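Local coordinates for mRNA-binding protein PUF3 (Saccharomyces cerevisiae, PDB 3K49), which binds the 3' untranslated regions of mRNAs, mostly ones encoding mitochondrial proteins, and speeds deadenylation and decay of COX17 mRNA, at residues L50-F62 with K84-L97. Numbering follows the deposited sequence.
Sequences LATSPASEKEVIF and KFFEFGSKIQKNTL
Lys58 NZ donates to the backbone carbonyl of Phe88, 3.0 Å from NZ to O, and comes in close to straight on, in the carbonyl plane (C=O...N angle 159°). A bend at chi3 turns the end of the lysine chain onto this oxygen, at the turn between helix 79-88 and helix 91-101. The Phe88 ring itself lies flat against Ala51, whose CA stands over the ring centre at 3.7 Å, while Ala51 CB touches CZ and Leu50 O touches Phe88 CB. Shortened to an alanine here, the side chain would no longer lie on Ala51, and a gap would probably open beside Ala51 and the Leu50 carbonyl oxygen.

Deeper in, Phe85 is a knob among Leu50, Lys58, Ile61 and Phe62. Leu50 CD1 packs on one face of its ring, 3.7 Å from Phe85 CE1, and Phe62 directs an edge at the other, an edge-to-face pair with centroids 5.3 Å apart. With CG anti to the backbone N (chi1 -180°), Phe62 reaches across to helix 91-101. There Gln93 CG sits over the centre of its ring, Thr96 CG2 meets the edge, and Leu97 CD2 lies 3.6 Å from Phe62 CE2. Past that ring, Gln93 OE1 accepts from Ser90 N (3.2 Å), one half of the capping box that starts helix 91-101.

The contact joins consecutive Pumilio repeats 1 and 2 in the helical RNA-binding domain: residues 55-62 of helix 55-65 run nearly parallel to 91-97 (19°) and roughly antiparallel to 84-88, the end of helix 79-88, whose Phe86 packs onward against helix 114-124.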
loop_
_atom_site.group_PDB
_atom_site.type_symbol
_atom_site.label_atom_id
_atom_site.label_comp_id
_atom_site.label_asym_id
_atom_site.label_seq_id
_atom_site.Cartn_x
_atom_site.Cartn_y
_atom_site.Cartn_z
ATOM N N LEU A 50 -17.990 1.468 -25.698
ATOM C CA LEU A 50 -18.385 2.613 -24.874
ATOM C C LEU A 50 -17.307 3.706 -24.840
ATOM O O LEU A 50 -17.590 4.879 -24.602
ATOM C CB LEU A 50 -18.739 2.175 -23.450
ATOM C CG LEU A 50 -20.055 1.430 -23.246
ATOM C CD1 LEU A 50 -20.218 1.018 -21.769
ATOM C CD2 LEU A 50 -21.216 2.286 -23.707
ATOM N N ALA A 51 -16.065 3.318 -25.081
ATOM C CA ALA A 51 -14.973 4.268 -25.029
ATOM C C ALA A 51 -14.941 5.127 -26.288
ATOM O O ALA A 51 -14.335 6.195 -26.288
ATOM C CB ALA A 51 -13.648 3.541 -24.841
ATOM N N THR A 52 -15.595 4.676 -27.357
ATOM C CA THR A 52 -15.496 5.395 -28.634
ATOM C C THR A 52 -16.827 5.706 -29.327
ATOM O O THR A 52 -16.836 6.328 -30.383
ATOM C CB THR A 52 -14.560 4.668 -29.634
ATOM O OG1 THR A 52 -15.166 3.446 -30.059
ATOM C CG2 THR A 52 -13.229 4.347 -28.979
ATOM N N SER A 53 -17.939 5.291 -28.729
ATOM C CA SER A 53 -19.257 5.490 -29.334
ATOM C C SER A 53 -19.819 6.880 -29.067
ATOM O O SER A 53 -19.632 7.433 -27.983
ATOM C CB SER A 53 -20.257 4.439 -28.828
ATOM O OG SER A 53 -19.954 3.153 -29.337
ATOM N N PRO A 54 -20.534 7.443 -30.056
ATOM C CA PRO A 54 -21.203 8.739 -29.878
ATOM C C PRO A 54 -22.255 8.668 -28.770
ATOM O O PRO A 54 -22.716 7.582 -28.439
ATOM C CB PRO A 54 -21.888 8.969 -31.239
ATOM C CG PRO A 54 -21.984 7.619 -31.852
ATOM C CD PRO A 54 -20.720 6.923 -31.420
ATOM N N ALA A 55 -22.639 9.818 -28.230
ATOM C CA ALA A 55 -23.673 9.902 -27.206
ATOM C C ALA A 55 -24.934 9.058 -27.499
ATOM O O ALA A 55 -25.485 8.414 -26.610
ATOM C CB ALA A 55 -24.053 11.355 -26.980
ATOM N N SER A 56 -25.390 9.065 -28.739
ATOM C CA SER A 56 -26.628 8.371 -29.083
ATOM C C SER A 56 -26.563 6.865 -28.822
ATOM O O SER A 56 -27.528 6.255 -28.356
ATOM C CB SER A 56 -26.986 8.619 -30.556
ATOM O OG SER A 56 -27.216 9.995 -30.793
ATOM N N GLU A 57 -25.437 6.253 -29.158
ATOM C CA GLU A 57 -25.311 4.825 -28.960
ATOM C C GLU A 57 -25.135 4.507 -27.470
ATOM O O GLU A 57 -25.613 3.487 -26.976
ATOM C CB GLU A 57 -24.164 4.260 -29.789
ATOM C CG GLU A 57 -24.523 4.055 -31.251
ATOM C CD GLU A 57 -23.394 3.438 -32.066
ATOM O OE1 GLU A 57 -23.635 2.381 -32.695
ATOM O OE2 GLU A 57 -22.274 4.005 -32.077
ATOM N N LYS A 58 -24.464 5.391 -26.748
ATOM C CA LYS A 58 -24.303 5.190 -25.315
ATOM C C LYS A 58 -25.658 5.295 -24.614
ATOM O O LYS A 58 -25.969 4.477 -23.762
ATOM C CB LYS A 58 -23.271 6.169 -24.734
ATOM C CG LYS A 58 -21.838 5.853 -25.173
ATOM C CD LYS A 58 -20.796 6.725 -24.494
ATOM C CE LYS A 58 -20.875 8.156 -24.985
ATOM N NZ LYS A 58 -19.776 8.969 -24.410
ATOM N N GLU A 59 -26.469 6.283 -24.995
ATOM C CA GLU A 59 -27.809 6.445 -24.431
ATOM C C GLU A 59 -28.633 5.193 -24.607
ATOM O O GLU A 59 -29.306 4.750 -23.683
ATOM C CB GLU A 59 -28.565 7.613 -25.076
ATOM C CG GLU A 59 -28.058 9.002 -24.689
ATOM C CD GLU A 59 -28.624 10.101 -25.592
ATOM O OE1 GLU A 59 -29.873 10.243 -25.671
ATOM O OE2 GLU A 59 -27.809 10.812 -26.228
ATOM N N VAL A 60 -28.571 4.616 -25.797
ATOM C CA VAL A 60 -29.440 3.486 -26.107
ATOM C C VAL A 60 -29.111 2.282 -25.246
ATOM O O VAL A 60 -30.017 1.618 -24.739
ATOM C CB VAL A 60 -29.452 3.130 -27.617
ATOM C CG1 VAL A 60 -30.097 1.784 -27.839
ATOM C CG2 VAL A 60 -30.195 4.210 -28.390
ATOM N N ILE A 61 -27.821 2.006 -25.082
ATOM C CA ILE A 61 -27.381 0.955 -24.166
ATOM C C ILE A 61 -27.791 1.270 -22.732
ATOM O O ILE A 61 -28.365 0.427 -22.049
ATOM C CB ILE A 61 -25.862 0.767 -24.190
ATOM C CG1 ILE A 61 -25.392 0.456 -25.610
ATOM C CG2 ILE A 61 -25.470 -0.362 -23.248
ATOM C CD1 ILE A 61 -25.820 -0.916 -26.110
ATOM N N PHE A 62 -27.511 2.490 -22.283
ATOM C CA PHE A 62 -27.789 2.865 -20.896
ATOM C C PHE A 62 -29.265 2.795 -20.539
ATOM O O PHE A 62 -29.631 2.224 -19.514
ATOM C CB PHE A 62 -27.267 4.265 -20.581
ATOM C CG PHE A 62 -27.520 4.702 -19.162
ATOM C CD1 PHE A 62 -28.671 5.402 -18.829
ATOM C CD2 PHE A 62 -26.591 4.417 -18.155
ATOM C CE1 PHE A 62 -28.906 5.805 -17.520
ATOM C CE2 PHE A 62 -26.805 4.824 -16.840
ATOM C CZ PHE A 62 -27.967 5.517 -16.520
ATOM N N LYS A 84 -17.703 1.655 -16.870
ATOM C CA LYS A 84 -17.461 2.451 -18.076
ATOM C C LYS A 84 -18.469 3.570 -18.184
ATOM O O LYS A 84 -18.187 4.602 -18.764
ATOM C CB LYS A 84 -17.458 1.619 -19.357
ATOM C CG LYS A 84 -16.242 0.741 -19.540
ATOM C CD LYS A 84 -15.007 1.557 -19.781
ATOM C CE LYS A 84 -13.786 0.745 -19.404
ATOM N NZ LYS A 84 -14.004 0.030 -18.099
ATOM N N PHE A 85 -19.646 3.386 -17.618
ATOM C CA PHE A 85 -20.591 4.489 -17.626
ATOM C C PHE A 85 -20.184 5.637 -16.692
ATOM O O PHE A 85 -20.577 6.788 -16.921
ATOM C CB PHE A 85 -22.025 4.003 -17.398
ATOM C CG PHE A 85 -22.694 3.545 -18.668
ATOM C CD1 PHE A 85 -22.896 2.193 -18.922
ATOM C CD2 PHE A 85 -23.083 4.477 -19.636
ATOM C CE1 PHE A 85 -23.488 1.767 -20.107
ATOM C CE2 PHE A 85 -23.677 4.068 -20.821
ATOM C CZ PHE A 85 -23.885 2.707 -21.059
ATOM N N PHE A 86 -19.399 5.342 -15.648
ATOM C CA PHE A 86 -18.853 6.423 -14.819
ATOM C C PHE A 86 -17.683 7.119 -15.532
ATOM O O PHE A 86 -17.490 8.321 -15.419
ATOM C CB PHE A 86 -18.438 5.938 -13.415
ATOM C CG PHE A 86 -19.598 5.743 -12.466
ATOM C CD1 PHE A 86 -19.998 4.462 -12.076
ATOM C CD2 PHE A 86 -20.292 6.843 -11.968
ATOM C CE1 PHE A 86 -21.066 4.288 -11.203
ATOM C CE2 PHE A 86 -21.369 6.681 -11.098
ATOM C CZ PHE A 86 -21.753 5.408 -10.708
ATOM N N GLU A 87 -16.912 6.344 -16.273
ATOM C CA GLU A 87 -15.789 6.857 -17.032
ATOM C C GLU A 87 -16.200 7.615 -18.327
ATOM O O GLU A 87 -15.660 8.685 -18.650
ATOM C CB GLU A 87 -14.869 5.684 -17.371
ATOM C CG GLU A 87 -13.531 6.048 -17.976
ATOM C CD GLU A 87 -12.584 4.853 -18.025
ATOM O OE1 GLU A 87 -11.421 5.022 -18.447
ATOM O OE2 GLU A 87 -13.007 3.738 -17.644
ATOM N N PHE A 88 -17.157 7.069 -19.069
ATOM C CA PHE A 88 -17.503 7.626 -20.379
ATOM C C PHE A 88 -18.918 8.157 -20.420
ATOM O O PHE A 88 -19.381 8.590 -21.465
ATOM C CB PHE A 88 -17.287 6.582 -21.490
ATOM C CG PHE A 88 -15.855 6.184 -21.640
ATOM C CD1 PHE A 88 -15.402 4.968 -21.163
ATOM C CD2 PHE A 88 -14.939 7.065 -22.201
ATOM C CE1 PHE A 88 -14.059 4.621 -21.267
ATOM C CE2 PHE A 88 -13.594 6.728 -22.308
ATOM C CZ PHE A 88 -13.155 5.501 -21.838
ATOM N N GLY A 89 -19.595 8.129 -19.277
ATOM C CA GLY A 89 -20.990 8.515 -19.212
ATOM C C GLY A 89 -21.196 10.011 -19.123
ATOM O O GLY A 89 -20.258 10.762 -18.840
ATOM N N SER A 90 -22.433 10.434 -19.382
ATOM C CA SER A 90 -22.840 11.818 -19.184
ATOM C C SER A 90 -23.266 12.076 -17.734
ATOM O O SER A 90 -23.640 11.152 -17.003
ATOM C CB SER A 90 -24.008 12.156 -20.115
ATOM O OG SER A 90 -25.145 11.389 -19.770
ATOM N N LYS A 91 -23.234 13.343 -17.338
ATOM C CA LYS A 91 -23.718 13.758 -16.025
ATOM C C LYS A 91 -25.064 13.115 -15.688
ATOM O O LYS A 91 -25.230 12.472 -14.648
ATOM C CB LYS A 91 -23.830 15.281 -15.970
ATOM C CG LYS A 91 -23.199 15.914 -14.736
ATOM C CD LYS A 91 -22.800 17.365 -15.023
ATOM C CE LYS A 91 -21.714 17.864 -14.077
ATOM N NZ LYS A 91 -21.160 19.167 -14.527
ATOM N N ILE A 92 -26.027 13.296 -16.575
ATOM C CA ILE A 92 -27.346 12.709 -16.404
ATOM C C ILE A 92 -27.251 11.218 -16.099
ATOM O O ILE A 92 -27.980 10.714 -15.257
ATOM C CB ILE A 92 -28.209 12.893 -17.668
ATOM C CG1 ILE A 92 -28.324 14.376 -18.026
ATOM C CG2 ILE A 92 -29.584 12.275 -17.469
ATOM C CD1 ILE A 92 -28.958 15.217 -16.938
ATOM N N GLN A 93 -26.373 10.506 -16.800
ATOM C CA GLN A 93 -26.251 9.055 -16.611
ATOM C C GLN A 93 -25.565 8.698 -15.291
ATOM O O GLN A 93 -25.996 7.806 -14.570
ATOM C CB GLN A 93 -25.532 8.413 -17.800
ATOM C CG GLN A 93 -26.440 8.321 -19.015
ATOM C CD GLN A 93 -25.706 8.156 -20.324
ATOM O OE1 GLN A 93 -24.481 8.250 -20.392
ATOM N NE2 GLN A 93 -26.459 7.919 -21.379
ATOM N N LYS A 94 -24.495 9.411 -14.982
ATOM C CA LYS A 94 -23.818 9.235 -13.723
ATOM C C LYS A 94 -24.766 9.509 -12.548
ATOM O O LYS A 94 -24.838 8.702 -11.629
ATOM C CB LYS A 94 -22.551 10.102 -13.683
ATOM C CG LYS A 94 -21.474 9.600 -14.637
ATOM C CD LYS A 94 -20.128 10.246 -14.397
ATOM C CE LYS A 94 -19.835 11.362 -15.372
ATOM N NZ LYS A 94 -18.363 11.674 -15.409
ATOM N N ASN A 95 -25.508 10.618 -12.596
ATOM C CA ASN A 95 -26.461 10.965 -11.541
ATOM C C ASN A 95 -27.488 9.862 -11.321
ATOM O O ASN A 95 -27.881 9.567 -10.195
ATOM C CB ASN A 95 -27.194 12.270 -11.861
ATOM C CG ASN A 95 -26.278 13.480 -11.850
ATOM O OD1 ASN A 95 -25.136 13.412 -11.381
ATOM N ND2 ASN A 95 -26.776 14.603 -12.374
ATOM N N THR A 96 -27.913 9.245 -12.410
ATOM C CA THR A 96 -28.922 8.204 -12.345
ATOM C C THR A 96 -28.426 6.963 -11.616
ATOM O O THR A 96 -29.164 6.358 -10.844
ATOM C CB THR A 96 -29.400 7.826 -13.759
ATOM O OG1 THR A 96 -30.141 8.921 -14.315
ATOM C CG2 THR A 96 -30.267 6.570 -13.730
ATOM N N LEU A 97 -27.183 6.577 -11.885
ATOM C CA LEU A 97 -26.572 5.435 -11.226
ATOM C C LEU A 97 -26.364 5.728 -9.742
ATOM O O LEU A 97 -26.635 4.885 -8.884
ATOM C CB LEU A 97 -25.231 5.118 -11.874
ATOM C CG LEU A 97 -25.249 4.706 -13.338
ATOM C CD1 LEU A 97 -23.807 4.476 -13.829
ATOM C CD2 LEU A 97 -26.106 3.480 -13.533
#